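Local structure of paenibacillus xanthan lyase (Paenibacillus, 6F2P) at residues Met16-Thr21 against Ala83-Gly88; Ala36-Ala41 against Ser89-Asn94; Gln929-Gly934 against Met967-Thr972; Thr976-Asp981 against Val993-Asn998. The protein cleaves the polysaccharide xanthan as a lyase (EC 4.2.2.12), with family 8 polysaccharide lyase domains and a golvesin-type C-terminal domain. All blocks are in the same frame, centred on the assembly; numbering follows the deposited sequence. Where two conformers were deposited one is given.

Interaction 1: Met16-Thr21 against Ala83-Gly88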
loop_
_atom_site.group_PDB
_atom_site.type_symbol
_atom_site.label_atom_id
_atom_site.label_comp_id
_atom_site.label_asym_id
_atom_site.label_seq_id
_atom_site.Cartn_x
_atom_site.Cartn_y
_atom_site.Cartn_z
ATOM N N MET A 16 18.137 29.817 19.713
ATOM C CA MET A 16 17.744 28.408 19.593
ATOM C C MET A 16 18.810 27.519 20.222
ATOM O O MET A 16 18.507 26.521 20.876
ATOM C CB MET A 16 17.546 27.998 18.134
ATOM C CG MET A 16 16.498 28.788 17.379
ATOM S SD MET A 16 16.573 28.451 15.608
ATOM C CE MET A 16 15.776 26.845 15.533
ATOM N N LEU A 17 20.066 27.887 20.010
ATOM C CA LEU A 17 21.180 27.145 20.580
ATOM C C LEU A 17 21.237 27.221 22.112
ATOM O O LEU A 17 21.397 26.201 22.781
ATOM C CB LEU A 17 22.492 27.633 19.984
ATOM C CG LEU A 17 22.667 27.460 18.478
ATOM C CD1 LEU A 17 24.018 28.021 18.067
ATOM C CD2 LEU A 17 22.570 25.999 18.103
ATOM N N ASN A 18 21.095 28.418 22.676
ATOM C CA ASN A 18 21.338 28.566 24.112
ATOM C C ASN A 18 20.132 28.938 24.977
ATOM O O ASN A 18 20.260 29.063 26.192
ATOM C CB ASN A 18 22.513 29.516 24.386
ATOM C CG ASN A 18 22.192 30.962 24.066
ATOM O OD1 ASN A 18 21.049 31.314 23.773
ATOM N ND2 ASN A 18 23.203 31.813 24.128
ATOM N N GLY A 19 18.973 29.129 24.354
ATOM C CA GLY A 19 17.754 29.383 25.105
ATOM C C GLY A 19 17.395 30.849 25.286
ATOM O O GLY A 19 16.331 31.163 25.830
ATOM N N GLY A 20 18.271 31.746 24.836
ATOM C CA GLY A 20 17.995 33.169 24.900
ATOM C C GLY A 20 18.802 33.877 25.963
ATOM O O GLY A 20 19.570 33.247 26.684
ATOM N N THR A 21 18.622 35.190 26.060
ATOM C CA THR A 21 19.421 36.026 26.959
ATOM C C THR A 21 19.062 35.798 28.420
ATOM O O THR A 21 19.899 35.936 29.316
ATOM C CB THR A 21 19.233 37.519 26.635
ATOM O OG1 THR A 21 19.605 37.763 25.275
ATOM C CG2 THR A 21 20.097 38.383 27.540
ATOM N N ALA A 83 28.323 26.456 27.255
ATOM C CA ALA A 83 28.344 26.850 28.662
ATOM C C ALA A 83 28.818 28.292 28.784
ATOM O O ALA A 83 28.306 29.057 29.601
ATOM C CB ALA A 83 29.230 25.925 29.481
ATOM N N TYR A 84 29.794 28.651 27.959
ATOM C CA TYR A 84 30.317 30.004 27.963
ATOM C C TYR A 84 29.214 31.042 27.798
ATOM O O TYR A 84 29.277 32.117 28.402
ATOM C CB TYR A 84 31.364 30.193 26.868
ATOM C CG TYR A 84 31.847 31.616 26.795
ATOM C CD1 TYR A 84 32.687 32.129 27.775
ATOM C CD2 TYR A 84 31.449 32.457 25.761
ATOM C CE1 TYR A 84 33.130 33.440 27.723
ATOM C CE2 TYR A 84 31.885 33.769 25.702
ATOM C CZ TYR A 84 32.726 34.254 26.690
ATOM O OH TYR A 84 33.168 35.550 26.646
ATOM N N THR A 85 28.200 30.712 26.997
ATOM C CA THR A 85 27.157 31.674 26.647
ATOM C C THR A 85 25.810 31.371 27.286
ATOM O O THR A 85 24.825 32.041 26.999
ATOM C CB THR A 85 26.941 31.731 25.130
ATOM O OG1 THR A 85 26.565 30.436 24.655
ATOM C CG2 THR A 85 28.208 32.148 24.427
ATOM N N THR A 86 25.758 30.356 28.139
ATOM C CA THR A 86 24.494 29.942 28.736
ATOM C C THR A 86 24.171 30.743 29.994
ATOM O O THR A 86 24.902 30.701 30.993
ATOM C CB THR A 86 24.472 28.425 29.051
ATOM O OG1 THR A 86 24.507 27.682 27.829
ATOM C CG2 THR A 86 23.211 28.045 29.817
ATOM N N TYR A 87 23.072 31.479 29.923
ATOM C CA TYR A 87 22.555 32.196 31.069
ATOM C C TYR A 87 22.320 31.235 32.215
ATOM O O TYR A 87 21.573 30.268 32.077
ATOM C CB TYR A 87 21.232 32.864 30.712
ATOM C CG TYR A 87 20.610 33.582 31.872
ATOM C CD1 TYR A 87 21.139 34.779 32.329
ATOM C CD2 TYR A 87 19.500 33.062 32.525
ATOM C CE1 TYR A 87 20.575 35.446 33.398
ATOM C CE2 TYR A 87 18.926 33.726 33.598
ATOM C CZ TYR A 87 19.471 34.917 34.027
ATOM O OH TYR A 87 18.914 35.581 35.088
ATOM N N GLY A 88 22.962 31.507 33.346
ATOM C CA GLY A 88 22.772 30.711 34.543
ATOM C C GLY A 88 23.918 29.751 34.774
ATOM O O GLY A 88 24.043 29.162 35.851
HETATM O O HOH W 1 21.563 31.293 27.239
HETATM O O HOH W 2 21.734 26.787 26.627
HETATM O O HOH W 3 22.929 33.904 27.226
#

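Interaction 2: Ala36-Ala41 against Ser89-Asn94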
loop_
_atom_site.group_PDB
_atom_site.type_symbol
_atom_site.label_atom_id
_atom_site.label_comp_id
_atom_site.label_asym_id
_atom_site.label_seq_id
_atom_site.Cartn_x
_atom_site.Cartn_y
_atom_site.Cartn_z
ATOM N N ALA A 36 23.807 20.433 33.444
ATOM C CA ALA A 36 24.312 19.451 32.488
ATOM C C ALA A 36 25.246 20.092 31.464
ATOM O O ALA A 36 26.314 19.548 31.150
ATOM C CB ALA A 36 23.165 18.758 31.794
ATOM N N ILE A 37 24.847 21.256 30.961
ATOM C CA ILE A 37 25.671 22.015 30.022
ATOM C C ILE A 37 27.007 22.412 30.641
ATOM O O ILE A 37 28.068 22.261 30.017
ATOM C CB ILE A 37 24.928 23.269 29.539
ATOM C CG1 ILE A 37 23.759 22.863 28.631
ATOM C CG2 ILE A 37 25.869 24.211 28.828
ATOM C CD1 ILE A 37 22.887 24.019 28.184
ATOM N N THR A 38 26.952 22.903 31.877
ATOM C CA THR A 38 28.149 23.336 32.595
ATOM C C THR A 38 29.115 22.175 32.822
ATOM O O THR A 38 30.311 22.271 32.520
ATOM C CB THR A 38 27.788 23.949 33.954
ATOM O OG1 THR A 38 26.882 25.049 33.766
ATOM C CG2 THR A 38 29.048 24.423 34.664
ATOM N N VAL A 39 28.589 21.075 33.354
ATOM C CA VAL A 39 29.406 19.909 33.661
ATOM C C VAL A 39 30.110 19.369 32.416
ATOM O O VAL A 39 31.319 19.098 32.445
ATOM C CB VAL A 39 28.563 18.797 34.308
ATOM C CG1 VAL A 39 29.359 17.509 34.414
ATOM C CG2 VAL A 39 28.078 19.240 35.672
ATOM N N THR A 40 29.355 19.231 31.328
ATOM C CA THR A 40 29.902 18.735 30.069
ATOM C C THR A 40 31.045 19.620 29.583
ATOM O O THR A 40 32.110 19.126 29.199
ATOM C CB THR A 40 28.810 18.626 28.975
ATOM O OG1 THR A 40 27.922 17.550 29.287
ATOM C CG2 THR A 40 29.428 18.351 27.629
ATOM N N ALA A 41 30.831 20.932 29.616
ATOM C CA ALA A 41 31.871 21.864 29.208
ATOM C C ALA A 41 33.117 21.734 30.080
ATOM O O ALA A 41 34.234 21.693 29.562
ATOM C CB ALA A 41 31.362 23.272 29.235
ATOM N N SER A 89 24.758 29.589 33.758
ATOM C CA SER A 89 25.890 28.677 33.854
ATOM C C SER A 89 27.007 29.299 34.688
ATOM O O SER A 89 27.348 30.477 34.504
ATOM C CB SER A 89 26.414 28.333 32.458
ATOM O OG SER A 89 27.552 27.493 32.544
ATOM N N SER A 90 27.594 28.511 35.587
ATOM C CA SER A 90 28.672 29.027 36.430
ATOM C C SER A 90 29.914 29.302 35.604
ATOM O O SER A 90 30.887 29.854 36.102
ATOM C CB SER A 90 29.000 28.074 37.588
ATOM O OG SER A 90 29.818 27.002 37.167
ATOM N N LEU A 91 29.870 28.916 34.336
ATOM C CA LEU A 91 30.966 29.162 33.414
ATOM C C LEU A 91 30.641 30.280 32.439
ATOM O O LEU A 91 31.428 30.556 31.536
ATOM C CB LEU A 91 31.279 27.900 32.615
ATOM C CG LEU A 91 32.060 26.804 33.327
ATOM C CD1 LEU A 91 32.037 25.541 32.485
ATOM C CD2 LEU A 91 33.487 27.274 33.557
ATOM N N GLN A 92 29.484 30.917 32.597
ATOM C CA GLN A 92 29.109 31.961 31.647
ATOM C C GLN A 92 30.072 33.136 31.718
ATOM O O GLN A 92 30.349 33.658 32.791
ATOM C CB GLN A 92 27.681 32.451 31.868
ATOM C CG GLN A 92 27.241 33.497 30.840
ATOM C CD GLN A 92 25.863 34.065 31.141
ATOM O OE1 GLN A 92 25.381 33.991 32.272
ATOM N NE2 GLN A 92 25.218 34.627 30.124
ATOM N N GLY A 93 30.605 33.523 30.568
ATOM C CA GLY A 93 31.462 34.686 30.483
ATOM C C GLY A 93 32.885 34.454 30.960
ATOM O O GLY A 93 33.700 35.382 30.959
ATOM N N ASN A 94 33.186 33.221 31.360
ATOM C CA ASN A 94 34.522 32.866 31.831
ATOM C C ASN A 94 35.615 33.203 30.812
ATOM O O ASN A 94 35.609 32.695 29.689
ATOM C CB ASN A 94 34.563 31.384 32.169
ATOM C CG ASN A 94 35.831 30.986 32.885
ATOM O OD1 ASN A 94 36.932 31.048 32.322
ATOM N ND2 ASN A 94 35.684 30.546 34.130
HETATM O O HOH W 4 25.627 26.137 36.495
#

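Interaction 3: Gln929-Gly934 against Met967-Thr972. With CA (calcium ion), chain G.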
loop_
_atom_site.group_PDB
_atom_site.type_symbol
_atom_site.label_atom_id
_atom_site.label_comp_id
_atom_site.label_asym_id
_atom_site.label_seq_id
_atom_site.Cartn_x
_atom_site.Cartn_y
_atom_site.Cartn_z
ATOM N N GLN A 929 -38.419 -41.311 -40.934
ATOM C CA GLN A 929 -37.791 -40.802 -42.157
ATOM C C GLN A 929 -36.281 -40.512 -42.042
ATOM O O GLN A 929 -35.541 -40.681 -43.020
ATOM C CB GLN A 929 -38.532 -39.560 -42.676
ATOM C CG GLN A 929 -39.676 -39.852 -43.670
ATOM C CD GLN A 929 -39.284 -39.568 -45.116
ATOM O OE1 GLN A 929 -39.803 -40.185 -46.052
ATOM N NE2 GLN A 929 -38.365 -38.627 -45.303
ATOM N N THR A 930 -35.838 -40.103 -40.849
ATOM C CA THR A 930 -34.490 -39.539 -40.620
ATOM C C THR A 930 -34.189 -38.343 -41.525
ATOM O O THR A 930 -33.042 -38.137 -41.949
ATOM C CB THR A 930 -33.327 -40.566 -40.730
ATOM O OG1 THR A 930 -33.117 -40.921 -42.101
ATOM C CG2 THR A 930 -33.608 -41.804 -39.908
ATOM N N ASP A 931 -35.230 -37.554 -41.795
ATOM C CA ASP A 931 -35.099 -36.288 -42.512
ATOM C C ASP A 931 -34.806 -35.197 -41.498
ATOM O O ASP A 931 -35.045 -34.017 -41.735
ATOM C CB ASP A 931 -36.335 -35.969 -43.329
ATOM C CG ASP A 931 -36.141 -36.237 -44.809
ATOM O OD1 ASP A 931 -34.974 -36.346 -45.253
ATOM O OD2 ASP A 931 -37.160 -36.328 -45.532
ATOM N N ARG A 932 -34.346 -35.640 -40.334
ATOM C CA ARG A 932 -33.477 -34.869 -39.448
ATOM C C ARG A 932 -34.126 -33.945 -38.421
ATOM O O ARG A 932 -35.317 -34.048 -38.101
ATOM C CB ARG A 932 -32.388 -34.124 -40.245
ATOM C CG ARG A 932 -31.599 -34.992 -41.233
ATOM C CD ARG A 932 -30.196 -35.287 -40.755
ATOM N NE ARG A 932 -29.477 -34.074 -40.391
ATOM C CZ ARG A 932 -29.018 -33.826 -39.171
ATOM N NH1 ARG A 932 -29.207 -34.715 -38.204
ATOM N NH2 ARG A 932 -28.369 -32.699 -38.920
ATOM N N TYR A 933 -33.285 -33.032 -37.943
ATOM C CA TYR A 933 -33.447 -32.315 -36.680
ATOM C C TYR A 933 -34.156 -32.937 -35.476
ATOM O O TYR A 933 -35.384 -33.020 -35.410
ATOM C CB TYR A 933 -33.675 -30.807 -36.817
ATOM C CG TYR A 933 -32.744 -30.107 -35.858
ATOM C CD1 TYR A 933 -31.442 -29.779 -36.231
ATOM C CD2 TYR A 933 -33.133 -29.861 -34.550
ATOM C CE1 TYR A 933 -30.573 -29.169 -35.334
ATOM C CE2 TYR A 933 -32.282 -29.260 -33.653
ATOM C CZ TYR A 933 -31.004 -28.913 -34.044
ATOM O OH TYR A 933 -30.162 -28.310 -33.133
ATOM N N GLY A 934 -33.319 -33.332 -34.516
ATOM C CA GLY A 934 -33.739 -33.996 -33.296
ATOM C C GLY A 934 -33.937 -35.481 -33.532
ATOM O O GLY A 934 -33.491 -36.034 -34.542
ATOM N N MET A 967 -36.277 -26.759 -41.430
ATOM C CA MET A 967 -36.037 -28.117 -41.880
ATOM C C MET A 967 -37.305 -28.924 -41.658
ATOM O O MET A 967 -38.092 -28.609 -40.763
ATOM C CB MET A 967 -34.883 -28.724 -41.090
ATOM C CG MET A 967 -34.498 -30.132 -41.496
ATOM S SD MET A 967 -33.032 -30.653 -40.603
ATOM C CE MET A 967 -31.843 -29.453 -41.202
ATOM N N TRP A 968 -37.509 -29.952 -42.476
ATOM C CA TRP A 968 -38.668 -30.824 -42.329
ATOM C C TRP A 968 -38.412 -32.206 -42.930
ATOM O O TRP A 968 -37.394 -32.432 -43.592
ATOM C CB TRP A 968 -39.909 -30.183 -42.964
ATOM C CG TRP A 968 -39.708 -29.776 -44.399
ATOM C CD1 TRP A 968 -39.532 -30.604 -45.471
ATOM C CD2 TRP A 968 -39.667 -28.440 -44.915
ATOM N NE1 TRP A 968 -39.381 -29.868 -46.621
ATOM C CE2 TRP A 968 -39.460 -28.536 -46.308
ATOM C CE3 TRP A 968 -39.784 -27.171 -44.335
ATOM C CZ2 TRP A 968 -39.368 -27.413 -47.131
ATOM C CZ3 TRP A 968 -39.690 -26.055 -45.152
ATOM C CH2 TRP A 968 -39.486 -26.185 -46.536
ATOM N N ALA A 969 -39.355 -33.118 -42.698
ATOM C CA ALA A 969 -39.293 -34.474 -43.242
ATOM C C ALA A 969 -40.037 -34.617 -44.577
ATOM O O ALA A 969 -41.270 -34.636 -44.614
ATOM C CB ALA A 969 -39.818 -35.472 -42.221
ATOM N N ALA A 970 -39.285 -34.733 -45.669
ATOM C CA ALA A 970 -39.878 -34.745 -47.007
ATOM C C ALA A 970 -40.271 -36.146 -47.462
ATOM O O ALA A 970 -39.643 -37.129 -47.072
ATOM C CB ALA A 970 -38.930 -34.103 -48.017
ATOM N N HIS A 971 -41.311 -36.237 -48.291
ATOM C CA HIS A 971 -41.699 -37.525 -48.867
ATOM C C HIS A 971 -42.451 -37.392 -50.192
ATOM O O HIS A 971 -41.900 -36.911 -51.181
ATOM C CB HIS A 971 -42.515 -38.356 -47.873
ATOM C CG HIS A 971 -42.377 -39.836 -48.074
ATOM N ND1 HIS A 971 -43.235 -40.751 -47.500
ATOM C CD2 HIS A 971 -41.478 -40.560 -48.782
ATOM C CE1 HIS A 971 -42.874 -41.972 -47.850
ATOM N NE2 HIS A 971 -41.809 -41.885 -48.626
ATOM N N THR A 972 -43.698 -37.851 -50.214
ATOM C CA THR A 972 -44.556 -37.719 -51.388
ATOM C C THR A 972 -45.988 -37.478 -50.933
ATOM O O THR A 972 -46.790 -36.870 -51.644
ATOM C CB THR A 972 -44.519 -38.972 -52.296
ATOM O OG1 THR A 972 -44.415 -40.152 -51.487
ATOM C CG2 THR A 972 -43.332 -38.910 -53.250
HETATM CA CA CA G . -37.449 -32.465 -34.472
#

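Interaction 4: Thr976-Asp981 against Val993-Asn998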
loop_
_atom_site.group_PDB
_atom_site.type_symbol
_atom_site.label_atom_id
_atom_site.label_comp_id
_atom_site.label_asym_id
_atom_site.label_seq_id
_atom_site.Cartn_x
_atom_site.Cartn_y
_atom_site.Cartn_z
ATOM N N THR A 976 -47.947 -29.630 -50.574
ATOM C CA THR A 976 -47.053 -28.853 -51.429
ATOM C C THR A 976 -47.202 -27.361 -51.158
ATOM O O THR A 976 -46.433 -26.542 -51.667
ATOM C CB THR A 976 -47.333 -29.119 -52.926
ATOM O OG1 THR A 976 -48.689 -28.773 -53.236
ATOM C CG2 THR A 976 -47.117 -30.577 -53.257
ATOM N N ASN A 977 -48.199 -27.020 -50.348
ATOM C CA ASN A 977 -48.563 -25.629 -50.121
ATOM C C ASN A 977 -48.712 -25.302 -48.642
ATOM O O ASN A 977 -49.708 -24.712 -48.224
ATOM C CB ASN A 977 -49.855 -25.291 -50.878
ATOM C CG ASN A 977 -51.020 -26.190 -50.483
ATOM O OD1 ASN A 977 -50.824 -27.319 -50.031
ATOM N ND2 ASN A 977 -52.239 -25.686 -50.646
ATOM N N VAL A 978 -47.714 -25.681 -47.849
ATOM C CA VAL A 978 -47.758 -25.422 -46.417
ATOM C C VAL A 978 -47.531 -23.942 -46.138
ATOM O O VAL A 978 -46.462 -23.414 -46.449
ATOM C CB VAL A 978 -46.709 -26.252 -45.666
ATOM C CG1 VAL A 978 -46.843 -26.040 -44.160
ATOM C CG2 VAL A 978 -46.853 -27.723 -46.027
ATOM N N PRO A 979 -48.541 -23.265 -45.563
ATOM C CA PRO A 979 -48.408 -21.842 -45.234
ATOM C C PRO A 979 -47.575 -21.629 -43.971
ATOM O O PRO A 979 -47.843 -22.243 -42.937
ATOM C CB PRO A 979 -49.856 -21.399 -45.001
ATOM C CG PRO A 979 -50.554 -22.624 -44.551
ATOM C CD PRO A 979 -49.889 -23.777 -45.259
ATOM N N VAL A 980 -46.561 -20.773 -44.069
ATOM C CA VAL A 980 -45.694 -20.470 -42.937
ATOM C C VAL A 980 -45.663 -18.970 -42.670
ATOM O O VAL A 980 -45.360 -18.183 -43.564
ATOM C CB VAL A 980 -44.257 -20.960 -43.187
ATOM C CG1 VAL A 980 -43.381 -20.671 -41.975
ATOM C CG2 VAL A 980 -44.256 -22.443 -43.510
ATOM N N ASP A 981 -45.989 -18.576 -41.443
ATOM C CA ASP A 981 -45.887 -17.176 -41.044
ATOM C C ASP A 981 -44.561 -16.899 -40.361
ATOM O O ASP A 981 -44.073 -17.713 -39.583
ATOM C CB ASP A 981 -47.021 -16.787 -40.096
ATOM C CG ASP A 981 -48.370 -16.836 -40.759
ATOM O OD1 ASP A 981 -48.428 -16.654 -41.995
ATOM O OD2 ASP A 981 -49.370 -17.060 -40.046
ATOM N N VAL A 993 -44.515 -23.348 -48.338
ATOM C CA VAL A 993 -43.391 -24.257 -48.572
ATOM C C VAL A 993 -43.857 -25.620 -49.105
ATOM O O VAL A 993 -44.906 -26.135 -48.700
ATOM C CB VAL A 993 -42.498 -24.428 -47.310
ATOM C CG1 VAL A 993 -41.784 -23.131 -46.991
ATOM C CG2 VAL A 993 -43.317 -24.883 -46.114
ATOM N N ASN A 994 -43.080 -26.187 -50.024
ATOM C CA ASN A 994 -43.390 -27.488 -50.612
ATOM C C ASN A 994 -42.658 -28.620 -49.893
ATOM O O ASN A 994 -41.495 -28.911 -50.190
ATOM C CB ASN A 994 -43.045 -27.487 -52.099
ATOM C CG ASN A 994 -43.401 -28.787 -52.780
ATOM O OD1 ASN A 994 -44.073 -29.635 -52.201
ATOM N ND2 ASN A 994 -42.956 -28.949 -54.021
ATOM N N GLN A 995 -43.358 -29.260 -48.958
ATOM C CA GLN A 995 -42.747 -30.227 -48.047
ATOM C C GLN A 995 -42.573 -31.637 -48.605
ATOM O O GLN A 995 -42.128 -32.533 -47.890
ATOM C CB GLN A 995 -43.518 -30.288 -46.727
ATOM C CG GLN A 995 -43.182 -29.161 -45.780
ATOM C CD GLN A 995 -43.914 -29.273 -44.465
ATOM O OE1 GLN A 995 -44.794 -30.113 -44.306
ATOM N NE2 GLN A 995 -43.551 -28.427 -43.508
ATOM N N GLN A 996 -42.921 -31.851 -49.868
ATOM C CA GLN A 996 -42.587 -33.127 -50.489
ATOM C C GLN A 996 -41.271 -32.990 -51.254
ATOM O O GLN A 996 -41.115 -33.496 -52.364
ATOM C CB GLN A 996 -43.727 -33.654 -51.369
ATOM C CG GLN A 996 -44.163 -32.730 -52.486
ATOM C CD GLN A 996 -45.202 -33.366 -53.387
ATOM O OE1 GLN A 996 -46.230 -33.865 -52.919
ATOM N NE2 GLN A 996 -44.936 -33.358 -54.689
ATOM N N GLY A 997 -40.324 -32.297 -50.628
ATOM C CA GLY A 997 -39.031 -32.018 -51.222
ATOM C C GLY A 997 -38.175 -31.182 -50.288
ATOM O O GLY A 997 -38.691 -30.566 -49.354
ATOM N N ASN A 998 -36.868 -31.172 -50.536
ATOM C CA ASN A 998 -35.910 -30.421 -49.719
ATOM C C ASN A 998 -35.985 -30.728 -48.220
ATOM O O ASN A 998 -35.932 -29.823 -47.382
ATOM C CB ASN A 998 -36.052 -28.916 -49.964
ATOM C CG ASN A 998 -35.882 -28.545 -51.422
ATOM O OD1 ASN A 998 -36.758 -27.910 -52.023
ATOM N ND2 ASN A 998 -34.748 -28.941 -52.005
#

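Interaction 1: Met16-Thr21 against Ala83-Gly88
The side chains of Asn18 and Thr85 cross at about a right angle where the end of helix 4-18 meets the chain that follows helix 68-85. Asn18 CG lies between its backbone N and carbonyl carbon (chi1 70°). The amide atoms have different tasks. OD1 accepts a nearly straight bond from Gly20 N, two residues on, at 3.0 Å, an Asx turn, with the donor above the carbonyl plane. ND2 reaches across to the Thr85 backbone, 3.3 Å from Thr85 O. Thr85 OG1 is itself held by Ala81 O and Leu82 O. Water does much of the joining. One molecule receives the N-H of Tyr87 and lies 2.8 Å from both Asn18 O and Gly20 O. A second links Asn18 O to Thr86 OG1, which also bonds to Leu82 O. Further out, Thr21 O approaches the Tyr87 ring obliquely, 3.5 Å from CD1. An alanine in place of Asn18 would lose the OD1 bond to Gly20 N and the amide near Thr85, and would probably loosen the turn where the chain leaves the helix. Gly19 and Gly20 make that exit with positive phi. Around this joint, helix 123-141 packs on Leu17 and Thr85, and helix 28-46 touches Thr86.

Interaction 2: Ala36-Ala41 against Ser89-Asn94
An ST turn at Ser89 lies in the loop between helix 68-85 and helix 95-111, and this loop packs on helix 28-46. Ser89 OG stands anti to the backbone N (chi1 177°). From there it accepts the N-H of Leu91 at 3.3 Å and meets Thr38 OG1 hydroxyl to hydroxyl at 2.8 Å. It also has a weak bond with Ala83 O. Thr38 OG1 also bonds to Val34 O. A water lies between Thr38 OG1 and Ser90 N, 3.2 Å from each. Both branches of Thr38 face the loop: CG2, anti to the backbone N, is 3.7 Å from Ser90 OG and 3.9 Å from Leu91 CD1. The same CD1 reaches Ala41 CB at 4.0 Å, one helical turn on. Leu91 therefore lies obliquely across Thr38, and Gln42 and Trp45 of the same helix also touch it. An alanine at Ser89 would lose the hydroxyl that meets Thr38 and Leu91 N, and would probably leave the turn less firmly fixed. The loop runs through type I (Ser89 to Gln92) and type II (Leu91 to Asn94) turns. Asn94 then caps helix 95-111: a turn-rich connection between helices of the N-terminal domain, whose family belongs to the six-hairpin clan.

Interaction 3: Gln929-Gly934 against Met967-Thr972
From Asp931 CB outward, the side chain follows the segment 967-972 by way of CB, CG and OD2. CB rests on Ala969, 3.3 Å from its CA and 3.7 Å from its CB. CG comes up to the N-H side of the peptide between Ala969 and Ala970, 3.6 Å from Ala970 N. At the tip, OD2 accepts the backbone N-H of Ala970 at 2.7 Å. The bond is bent, 131° at the hydrogen, and the donor comes from above the carboxylate plane. Gln929 reaches the same strip of backbone from the other end of its segment. Its chain bends at chi2 (-103°), which brings NE2 to 2.6 Å from Ala970 O. OE1 lies over one face of the His971 ring, offset toward the rim, with the amide and ring planes 59° apart. Thr972 OG1 lies over the opposite face. At the other end, Met967 has CG anti to the backbone N and is extended at chi2 too. This carries SD out to Arg932 CB, 3.5 Å away, and SD also packs on Tyr933 CB. The Tyr933 side chain then leads away, while its carbonyl O binds calcium at 2.3 Å. Asp910, Asn911, Asp936 and Asp1032 complete the protein part of this site. The two segments run nearly antiparallel. They join the loop between strands 924-926 and 937-939 to the chain leaving strand 960-967. Tyr937 of strand 937-939 touches Gln929 and Ala969, and strand 1030-1039 lies against Met967, Trp968 and Tyr933.

Interaction 4: Thr976-Asp981 against Val993-Asn998
Val978 has CG1 anti to its backbone N (chi1 -176°). Val993 has CG1 anti to its carbonyl carbon (chi1 -67°), which leaves CG2 in the crowded position between N and the carbonyl carbon. These torsions bring Val993 CG2 against Val978 CB at 3.7 Å, the side chains crossing obliquely. The same methyl meets Val980 CG2 at 3.7 Å, so one branch of Val993 touches two valines of strand 978-984. The backbones fix the pairing. Val993 N donates to Val978 O at 2.7 Å, in the carbonyl plane and on a lone pair. Val978 N returns a bond to Val993 O at 3.0 Å. Toward Thr976 and Asn994 the chains leave regular strand form. Asn994 and Thr976 lie side by side, with Asn994 OD1 3.2 Å from Thr976 CA, and Thr976 OG1 turns to Asn1026. Gln995 crosses Val978 at about a right angle; its OE1 touches Val978 CG2 at 3.6 Å, and its NE2 bonds to Val1030 O. Ile1020 packs on Val978, and Leu1005 on Val980 and Val993. Val978 and Val993 form an antiparallel hydrogen-bonded pair near the open end of the hairpin made by strands 978-984 and 987-993, at one edge of a five-stranded antiparallel sheet in the golvesin-type domain.

Overall arrangement
Interactions 1 and 2 lie near one end of the elongated chain, and interactions 3 and 4 near the other, with centres 112 to 121 Å apart between the pairs. Interactions 1 and 2 belong to the N-terminal alpha-helical domain, their centres 10 Å apart. Their segments alternate along the chain, and Tyr84 O probably bonds to Gly93 N. Interactions 3 and 4 follow each other in the golvesin-type domain, centres 12 Å apart. Strand 960-967 of one sheet leads through the loop of interaction 3 toward strand 978-984 of another, and Trp968 bonds to Gly997. Each pair is thus local to its own domain and gives no direct link between the two.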